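Local coordinates for malonyl coenzyme A-acyl carrier protein transacylase (Helicobacter pylori, PDB 2H1Y) that probably transfers the malonyl group of malonyl-CoA to holo-acyl carrier protein, supplying malonyl-ACP for fatty acid synthesis, at residues 36-48 with 78-90. Residues are numbered along the deposited sequence; the frame is centred on the assembly and turned at random.
Sequences GHTLAKELFERAS and LVSYIAYQLLNKQ
Helices 38-48 and 78-90 pack through L39, A40, L43, F44 and A47 against L78, Y81, I82, Q85 and L86, running roughly antiparallel at 148° with axes 10.0 Å apart. The backbones come nearest where A40 CA lies 6.0 Å from I82 CA. The CG2 branch of I82 meets A40 CB there; along its other branch CG1 lies 3.7 Å from L43 CD1, and CD1 at the end reaches F44 CE1. L78 CD1 sits over a face of the F44 ring, 4.1 Å from its centroid, a CH-pi contact; A47 CB packs beside L78 CG. F44 also meets the rings of Y34 and F60. Y81 has CG anti to its own N (chi1 -171°), which carries its ring out to L43: L43 CD1 lies at the ring edge and L43 CD2 is 3.6 Å from Y81 CE1. Toward the start of helix 38-48, L86 CD1 fits against L39 CB at 3.9 Å, and L86 CG lies over one face of the imidazole of H37, the N-cap residue, a CH-pi contact 15° off the ring normal. No hydrogen bond links the segments. F33 of helix 31-36 covers I82 and L86. This is apolar antiparallel helix-helix packing within the FabD-family acyltransferase domain.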
ATOM      1  N   GLY A  36     -16.947 -13.996  10.522  1.00 58.45           N
ATOM      2  CA  GLY A  36     -16.389 -14.700  11.677  1.00 58.13           C
ATOM      3  C   GLY A  36     -16.252 -13.868  12.951  1.00 58.12           C
ATOM      4  O   GLY A  36     -16.051 -14.424  14.038  1.00 58.31           O
ATOM      5  N   HIS A  37     -16.342 -12.541  12.837  1.00 57.73           N
ATOM      6  CA  HIS A  37     -16.051 -11.666  13.980  1.00 57.33           C
ATOM      7  C   HIS A  37     -16.940 -10.427  14.052  1.00 58.03           C
ATOM      8  O   HIS A  37     -17.046  -9.647  13.090  1.00 58.50           O
ATOM      9  CB  HIS A  37     -14.577 -11.250  13.991  1.00 56.43           C
ATOM     10  CG  HIS A  37     -13.622 -12.390  13.818  1.00 55.45           C
ATOM     11  ND1 HIS A  37     -13.355 -12.956  12.587  1.00 53.15           N
ATOM     12  CD2 HIS A  37     -12.876 -13.075  14.717  1.00 54.14           C
ATOM     13  CE1 HIS A  37     -12.477 -13.932  12.732  1.00 52.52           C
ATOM     14  NE2 HIS A  37     -12.171 -14.026  14.014  1.00 54.05           N
ATOM     15  N   THR A  38     -17.555 -10.255  15.218  1.00 58.54           N
ATOM     16  CA  THR A  38     -18.353  -9.078  15.559  1.00 58.98           C
ATOM     17  C   THR A  38     -17.573  -7.787  15.372  1.00 58.67           C
ATOM     18  O   THR A  38     -18.128  -6.789  14.913  1.00 58.87           O
ATOM     19  CB  THR A  38     -18.809  -9.130  17.035  1.00 59.17           C
ATOM     20  OG1 THR A  38     -19.352 -10.427  17.328  1.00 59.53           O
ATOM     21  CG2 THR A  38     -19.847  -8.037  17.325  1.00 59.43           C
ATOM     22  N   LEU A  39     -16.296  -7.805  15.745  1.00 58.34           N
ATOM     23  CA  LEU A  39     -15.455  -6.617  15.619  1.00 58.33           C
ATOM     24  C   LEU A  39     -15.394  -6.196  14.151  1.00 58.15           C
ATOM     25  O   LEU A  39     -15.511  -5.011  13.839  1.00 58.10           O
ATOM     26  CB  LEU A  39     -14.048  -6.887  16.145  1.00 58.40           C
ATOM     27  CG  LEU A  39     -13.277  -5.777  16.856  1.00 59.53           C
ATOM     28  CD1 LEU A  39     -11.921  -6.302  17.277  1.00 60.68           C
ATOM     29  CD2 LEU A  39     -13.103  -4.501  16.043  1.00 59.87           C
ATOM     30  N   ALA A  40     -15.237  -7.172  13.256  1.00 57.70           N
ATOM     31  CA  ALA A  40     -15.158  -6.889  11.835  1.00 57.44           C
ATOM     32  C   ALA A  40     -16.476  -6.271  11.376  1.00 57.46           C
ATOM     33  O   ALA A  40     -16.485  -5.298  10.619  1.00 57.10           O
ATOM     34  CB  ALA A  40     -14.848  -8.161  11.048  1.00 57.28           C
ATOM     35  N   LYS A  41     -17.586  -6.828  11.853  1.00 57.28           N
ATOM     36  CA  LYS A  41     -18.898  -6.313  11.494  1.00 57.62           C
ATOM     37  C   LYS A  41     -19.028  -4.850  11.921  1.00 57.68           C
ATOM     38  O   LYS A  41     -19.503  -3.998  11.153  1.00 57.83           O
ATOM     39  CB  LYS A  41     -20.014  -7.174  12.103  1.00 57.80           C
ATOM     40  CG  LYS A  41     -20.340  -8.442  11.327  1.00 57.89           C
ATOM     41  CD  LYS A  41     -21.251  -9.359  12.122  1.00 57.94           C
ATOM     42  CE  LYS A  41     -21.145 -10.802  11.650  1.00 58.27           C
ATOM     43  NZ  LYS A  41     -21.452 -10.933  10.192  1.00 59.62           N
ATOM     44  N   GLU A  42     -18.572  -4.554  13.133  1.00 57.26           N
ATOM     45  CA  GLU A  42     -18.721  -3.226  13.685  1.00 57.67           C
ATOM     46  C   GLU A  42     -17.911  -2.171  12.918  1.00 57.53           C
ATOM     47  O   GLU A  42     -18.342  -1.024  12.761  1.00 57.34           O
ATOM     48  CB  GLU A  42     -18.341  -3.266  15.152  1.00 58.07           C
ATOM     49  CG  GLU A  42     -18.499  -1.969  15.906  1.00 59.58           C
ATOM     50  CD  GLU A  42     -17.960  -2.097  17.308  1.00 62.73           C
ATOM     51  OE1 GLU A  42     -17.496  -1.079  17.867  1.00 65.76           O
ATOM     52  OE2 GLU A  42     -17.971  -3.227  17.845  1.00 63.76           O
ATOM     53  N   LEU A  43     -16.747  -2.565  12.426  1.00 57.34           N
ATOM     54  CA  LEU A  43     -15.888  -1.616  11.753  1.00 57.58           C
ATOM     55  C   LEU A  43     -16.417  -1.327  10.356  1.00 57.60           C
ATOM     56  O   LEU A  43     -16.310  -0.200   9.870  1.00 57.57           O
ATOM     57  CB  LEU A  43     -14.428  -2.081  11.753  1.00 57.57           C
ATOM     58  CG  LEU A  43     -13.754  -2.151  13.135  1.00 57.84           C
ATOM     59  CD1 LEU A  43     -12.619  -3.160  13.127  1.00 57.67           C
ATOM     60  CD2 LEU A  43     -13.260  -0.785  13.645  1.00 57.58           C
ATOM     61  N   PHE A  44     -17.019  -2.332   9.730  1.00 57.82           N
ATOM     62  CA  PHE A  44     -17.737  -2.118   8.470  1.00 58.43           C
ATOM     63  C   PHE A  44     -18.844  -1.061   8.595  1.00 59.10           C
ATOM     64  O   PHE A  44     -18.968  -0.185   7.732  1.00 59.29           O
ATOM     65  CB  PHE A  44     -18.282  -3.432   7.900  1.00 57.60           C
ATOM     66  CG  PHE A  44     -17.362  -4.078   6.915  1.00 57.13           C
ATOM     67  CD1 PHE A  44     -16.501  -5.097   7.310  1.00 56.84           C
ATOM     68  CD2 PHE A  44     -17.319  -3.639   5.600  1.00 55.68           C
ATOM     69  CE1 PHE A  44     -15.640  -5.676   6.404  1.00 56.10           C
ATOM     70  CE2 PHE A  44     -16.461  -4.210   4.689  1.00 55.60           C
ATOM     71  CZ  PHE A  44     -15.619  -5.231   5.085  1.00 55.98           C
ATOM     72  N   GLU A  45     -19.626  -1.141   9.675  1.00 60.00           N
ATOM     73  CA  GLU A  45     -20.683  -0.156   9.955  1.00 60.69           C
ATOM     74  C   GLU A  45     -20.097   1.226  10.151  1.00 60.24           C
ATOM     75  O   GLU A  45     -20.483   2.171   9.452  1.00 60.37           O
ATOM     76  CB  GLU A  45     -21.518  -0.565  11.173  1.00 61.22           C
ATOM     77  CG  GLU A  45     -23.007  -0.829  10.897  1.00 64.46           C
ATOM     78  CD  GLU A  45     -23.285  -1.893   9.823  1.00 69.44           C
ATOM     79  OE1 GLU A  45     -24.471  -2.064   9.480  1.00 71.65           O
ATOM     80  OE2 GLU A  45     -22.353  -2.562   9.309  1.00 71.78           O
ATOM     81  N   ARG A  46     -19.153   1.328  11.087  1.00 59.70           N
ATOM     82  CA  ARG A  46     -18.428   2.567  11.337  1.00 59.01           C
ATOM     83  C   ARG A  46     -17.890   3.175  10.043  1.00 59.07           C
ATOM     84  O   ARG A  46     -18.003   4.395   9.828  1.00 59.35           O
ATOM     85  CB  ARG A  46     -17.282   2.324  12.313  1.00 59.09           C
ATOM     86  CG  ARG A  46     -17.690   2.280  13.773  1.00 58.06           C
ATOM     87  CD  ARG A  46     -16.665   3.046  14.576  1.00 57.73           C
ATOM     88  NE  ARG A  46     -15.802   2.193  15.384  1.00 56.56           N
ATOM     89  CZ  ARG A  46     -14.574   2.519  15.786  1.00 55.73           C
ATOM     90  NH1 ARG A  46     -14.033   3.674  15.427  1.00 54.15           N
ATOM     91  NH2 ARG A  46     -13.874   1.671  16.533  1.00 55.20           N
ATOM     92  N   ALA A  47     -17.328   2.320   9.185  1.00 58.39           N
ATOM     93  CA  ALA A  47     -16.826   2.719   7.874  1.00 58.15           C
ATOM     94  C   ALA A  47     -17.937   3.228   6.946  1.00 58.21           C
ATOM     95  O   ALA A  47     -17.810   4.311   6.366  1.00 58.27           O
ATOM     96  CB  ALA A  47     -16.041   1.562   7.213  1.00 57.92           C
ATOM     97  N   SER A  48     -19.013   2.454   6.806  1.00 58.50           N
ATOM     98  CA  SER A  48     -20.166   2.849   5.979  1.00 58.86           C
ATOM     99  C   SER A  48     -20.718   4.235   6.365  1.00 58.85           C
ATOM    100  O   SER A  48     -20.971   5.067   5.496  1.00 58.87           O
ATOM    101  CB  SER A  48     -21.267   1.773   5.999  1.00 59.32           C
ATOM    102  OG  SER A  48     -20.827   0.520   5.469  1.00 58.63           O
ATOM    103  N   LEU A  78      -9.319  -0.569   5.097  1.00 40.40           N
ATOM    104  CA  LEU A  78     -10.325  -1.187   5.950  1.00 40.50           C
ATOM    105  C   LEU A  78      -9.954  -2.609   6.348  1.00 40.41           C
ATOM    106  O   LEU A  78      -9.919  -2.952   7.529  1.00 40.53           O
ATOM    107  CB  LEU A  78     -11.653  -1.197   5.228  1.00 40.77           C
ATOM    108  CG  LEU A  78     -12.940  -0.971   5.995  1.00 40.66           C
ATOM    109  CD1 LEU A  78     -14.058  -1.443   5.080  1.00 37.64           C
ATOM    110  CD2 LEU A  78     -12.964  -1.675   7.383  1.00 38.78           C
ATOM    111  N   VAL A  79      -9.675  -3.444   5.361  1.00 40.52           N
ATOM    112  CA  VAL A  79      -9.307  -4.820   5.647  1.00 40.23           C
ATOM    113  C   VAL A  79      -7.966  -4.892   6.431  1.00 40.90           C
ATOM    114  O   VAL A  79      -7.857  -5.634   7.426  1.00 41.46           O
ATOM    115  CB  VAL A  79      -9.333  -5.669   4.366  1.00 40.38           C
ATOM    116  CG1 VAL A  79      -8.921  -7.121   4.642  1.00 38.83           C
ATOM    117  CG2 VAL A  79     -10.737  -5.576   3.694  1.00 40.18           C
ATOM    118  N   SER A  80      -6.967  -4.107   6.029  1.00 40.62           N
ATOM    119  CA  SER A  80      -5.727  -4.029   6.822  1.00 41.08           C
ATOM    120  C   SER A  80      -6.005  -3.723   8.300  1.00 41.15           C
ATOM    121  O   SER A  80      -5.472  -4.398   9.187  1.00 40.75           O
ATOM    122  CB  SER A  80      -4.774  -2.994   6.250  1.00 40.77           C
ATOM    123  OG  SER A  80      -4.242  -3.434   5.021  1.00 43.22           O
ATOM    124  N   TYR A  81      -6.865  -2.727   8.545  1.00 41.53           N
ATOM    125  CA  TYR A  81      -7.226  -2.299   9.907  1.00 41.50           C
ATOM    126  C   TYR A  81      -7.821  -3.457  10.669  1.00 41.47           C
ATOM    127  O   TYR A  81      -7.401  -3.736  11.782  1.00 41.31           O
ATOM    128  CB  TYR A  81      -8.210  -1.118   9.891  1.00 41.10           C
ATOM    129  CG  TYR A  81      -8.441  -0.514  11.253  1.00 41.69           C
ATOM    130  CD1 TYR A  81      -9.482  -0.971  12.071  1.00 42.11           C
ATOM    131  CD2 TYR A  81      -7.611   0.514  11.744  1.00 41.96           C
ATOM    132  CE1 TYR A  81      -9.695  -0.445  13.317  1.00 42.22           C
ATOM    133  CE2 TYR A  81      -7.815   1.065  13.011  1.00 40.52           C
ATOM    134  CZ  TYR A  81      -8.866   0.576  13.793  1.00 42.86           C
ATOM    135  OH  TYR A  81      -9.115   1.088  15.055  1.00 43.32           O
ATOM    136  N   ILE A  82      -8.793  -4.132  10.048  1.00 41.92           N
ATOM    137  CA  ILE A  82      -9.496  -5.252  10.680  1.00 42.53           C
ATOM    138  C   ILE A  82      -8.547  -6.418  10.963  1.00 42.73           C
ATOM    139  O   ILE A  82      -8.504  -6.932  12.087  1.00 42.67           O
ATOM    140  CB  ILE A  82     -10.741  -5.721   9.860  1.00 42.30           C
ATOM    141  CG1 ILE A  82     -11.803  -4.625   9.860  1.00 42.77           C
ATOM    142  CG2 ILE A  82     -11.297  -7.005  10.434  1.00 41.94           C
ATOM    143  CD1 ILE A  82     -12.932  -4.841   8.906  1.00 43.09           C
ATOM    144  N   ALA A  83      -7.785  -6.812   9.948  1.00 43.34           N
ATOM    145  CA  ALA A  83      -6.709  -7.790  10.121  1.00 44.05           C
ATOM    146  C   ALA A  83      -5.860  -7.469  11.348  1.00 44.62           C
ATOM    147  O   ALA A  83      -5.568  -8.364  12.149  1.00 44.63           O
ATOM    148  CB  ALA A  83      -5.835  -7.842   8.885  1.00 43.85           C
ATOM    149  N   TYR A  84      -5.481  -6.197  11.498  1.00 44.97           N
ATOM    150  CA  TYR A  84      -4.637  -5.781  12.619  1.00 45.78           C
ATOM    151  C   TYR A  84      -5.317  -5.933  14.000  1.00 46.24           C
ATOM    152  O   TYR A  84      -4.729  -6.508  14.927  1.00 46.00           O
ATOM    153  CB  TYR A  84      -4.142  -4.351  12.436  1.00 45.55           C
ATOM    154  CG  TYR A  84      -3.189  -3.919  13.532  1.00 45.26           C
ATOM    155  CD1 TYR A  84      -3.662  -3.553  14.804  1.00 45.24           C
ATOM    156  CD2 TYR A  84      -1.816  -3.870  13.297  1.00 42.88           C
ATOM    157  CE1 TYR A  84      -2.778  -3.148  15.814  1.00 44.23           C
ATOM    158  CE2 TYR A  84      -0.943  -3.474  14.273  1.00 43.38           C
ATOM    159  CZ  TYR A  84      -1.426  -3.112  15.531  1.00 44.67           C
ATOM    160  OH  TYR A  84      -0.533  -2.733  16.492  1.00 45.27           O
ATOM    161  N   GLN A  85      -6.534  -5.406  14.125  1.00 46.46           N
ATOM    162  CA  GLN A  85      -7.338  -5.533  15.354  1.00 47.09           C
ATOM    163  C   GLN A  85      -7.579  -6.978  15.799  1.00 47.09           C
ATOM    164  O   GLN A  85      -7.304  -7.344  16.947  1.00 47.12           O
ATOM    165  CB  GLN A  85      -8.695  -4.845  15.167  1.00 47.38           C
ATOM    166  CG  GLN A  85      -8.633  -3.340  14.937  1.00 48.87           C
ATOM    167  CD  GLN A  85      -7.660  -2.627  15.875  1.00 50.44           C
ATOM    168  OE1 GLN A  85      -6.899  -1.769  15.436  1.00 52.41           O
ATOM    169  NE2 GLN A  85      -7.673  -2.990  17.161  1.00 49.17           N
ATOM    170  N   LEU A  86      -8.112  -7.787  14.885  1.00 47.17           N
ATOM    171  CA  LEU A  86      -8.340  -9.201  15.139  1.00 46.73           C
ATOM    172  C   LEU A  86      -7.059  -9.878  15.614  1.00 46.59           C
ATOM    173  O   LEU A  86      -7.039 -10.503  16.681  1.00 46.73           O
ATOM    174  CB  LEU A  86      -8.906  -9.870  13.888  1.00 47.00           C
ATOM    175  CG  LEU A  86     -10.432 -10.029  13.716  1.00 47.03           C
ATOM    176  CD1 LEU A  86     -11.284  -9.159  14.653  1.00 47.62           C
ATOM    177  CD2 LEU A  86     -10.860  -9.860  12.272  1.00 45.87           C
ATOM    178  N   LEU A  87      -5.973  -9.707  14.867  1.00 46.44           N
ATOM    179  CA  LEU A  87      -4.710 -10.328  15.252  1.00 46.64           C
ATOM    180  C   LEU A  87      -4.197  -9.787  16.588  1.00 47.22           C
ATOM    181  O   LEU A  87      -3.943 -10.576  17.491  1.00 47.61           O
ATOM    182  CB  LEU A  87      -3.648 -10.240  14.135  1.00 46.46           C
ATOM    183  CG  LEU A  87      -2.256 -10.849  14.384  1.00 45.92           C
ATOM    184  CD1 LEU A  87      -2.338 -12.229  15.016  1.00 43.66           C
ATOM    185  CD2 LEU A  87      -1.462 -10.914  13.107  1.00 45.57           C
ATOM    186  N   ASN A  88      -4.079  -8.462  16.706  1.00 47.90           N
ATOM    187  CA  ASN A  88      -3.690  -7.778  17.945  1.00 49.01           C
ATOM    188  C   ASN A  88      -4.447  -8.208  19.214  1.00 50.08           C
ATOM    189  O   ASN A  88      -3.867  -8.293  20.288  1.00 50.30           O
ATOM    190  CB  ASN A  88      -3.842  -6.268  17.774  1.00 48.74           C
ATOM    191  CG  ASN A  88      -3.336  -5.478  18.984  1.00 49.14           C
ATOM    192  OD1 ASN A  88      -2.133  -5.479  19.294  1.00 50.95           O
ATOM    193  ND2 ASN A  88      -4.244  -4.799  19.663  1.00 44.24           N
ATOM    194  N   LYS A  89      -5.738  -8.469  19.087  1.00 51.87           N
ATOM    195  CA  LYS A  89      -6.582  -8.825  20.232  1.00 54.19           C
ATOM    196  C   LYS A  89      -6.286 -10.251  20.758  1.00 54.83           C
ATOM    197  O   LYS A  89      -6.660 -10.610  21.885  1.00 54.44           O
ATOM    198  CB  LYS A  89      -8.059  -8.621  19.846  1.00 54.62           C
ATOM    199  CG  LYS A  89      -9.088  -9.188  20.787  1.00 57.71           C
ATOM    200  CD  LYS A  89     -10.444  -9.300  20.096  1.00 62.98           C
ATOM    201  CE  LYS A  89     -11.356 -10.267  20.873  1.00 65.13           C
ATOM    202  NZ  LYS A  89     -12.530 -10.694  20.064  1.00 66.05           N
ATOM    203  N   GLN A  90      -5.599 -11.039  19.930  1.00 55.71           N
ATOM    204  CA  GLN A  90      -5.203 -12.407  20.260  1.00 56.33           C
ATOM    205  C   GLN A  90      -3.726 -12.528  20.572  1.00 56.57           C
ATOM    206  O   GLN A  90      -3.296 -13.503  21.181  1.00 56.65           O
ATOM    207  CB  GLN A  90      -5.535 -13.348  19.102  1.00 56.28           C
ATOM    208  CG  GLN A  90      -6.694 -14.286  19.354  1.00 57.33           C
ATOM    209  CD  GLN A  90      -8.001 -13.571  19.628  1.00 57.97           C
ATOM    210  OE1 GLN A  90      -8.145 -12.867  20.623  1.00 59.02           O
ATOM    211  NE2 GLN A  90      -8.971 -13.766  18.747  1.00 59.83           N
TER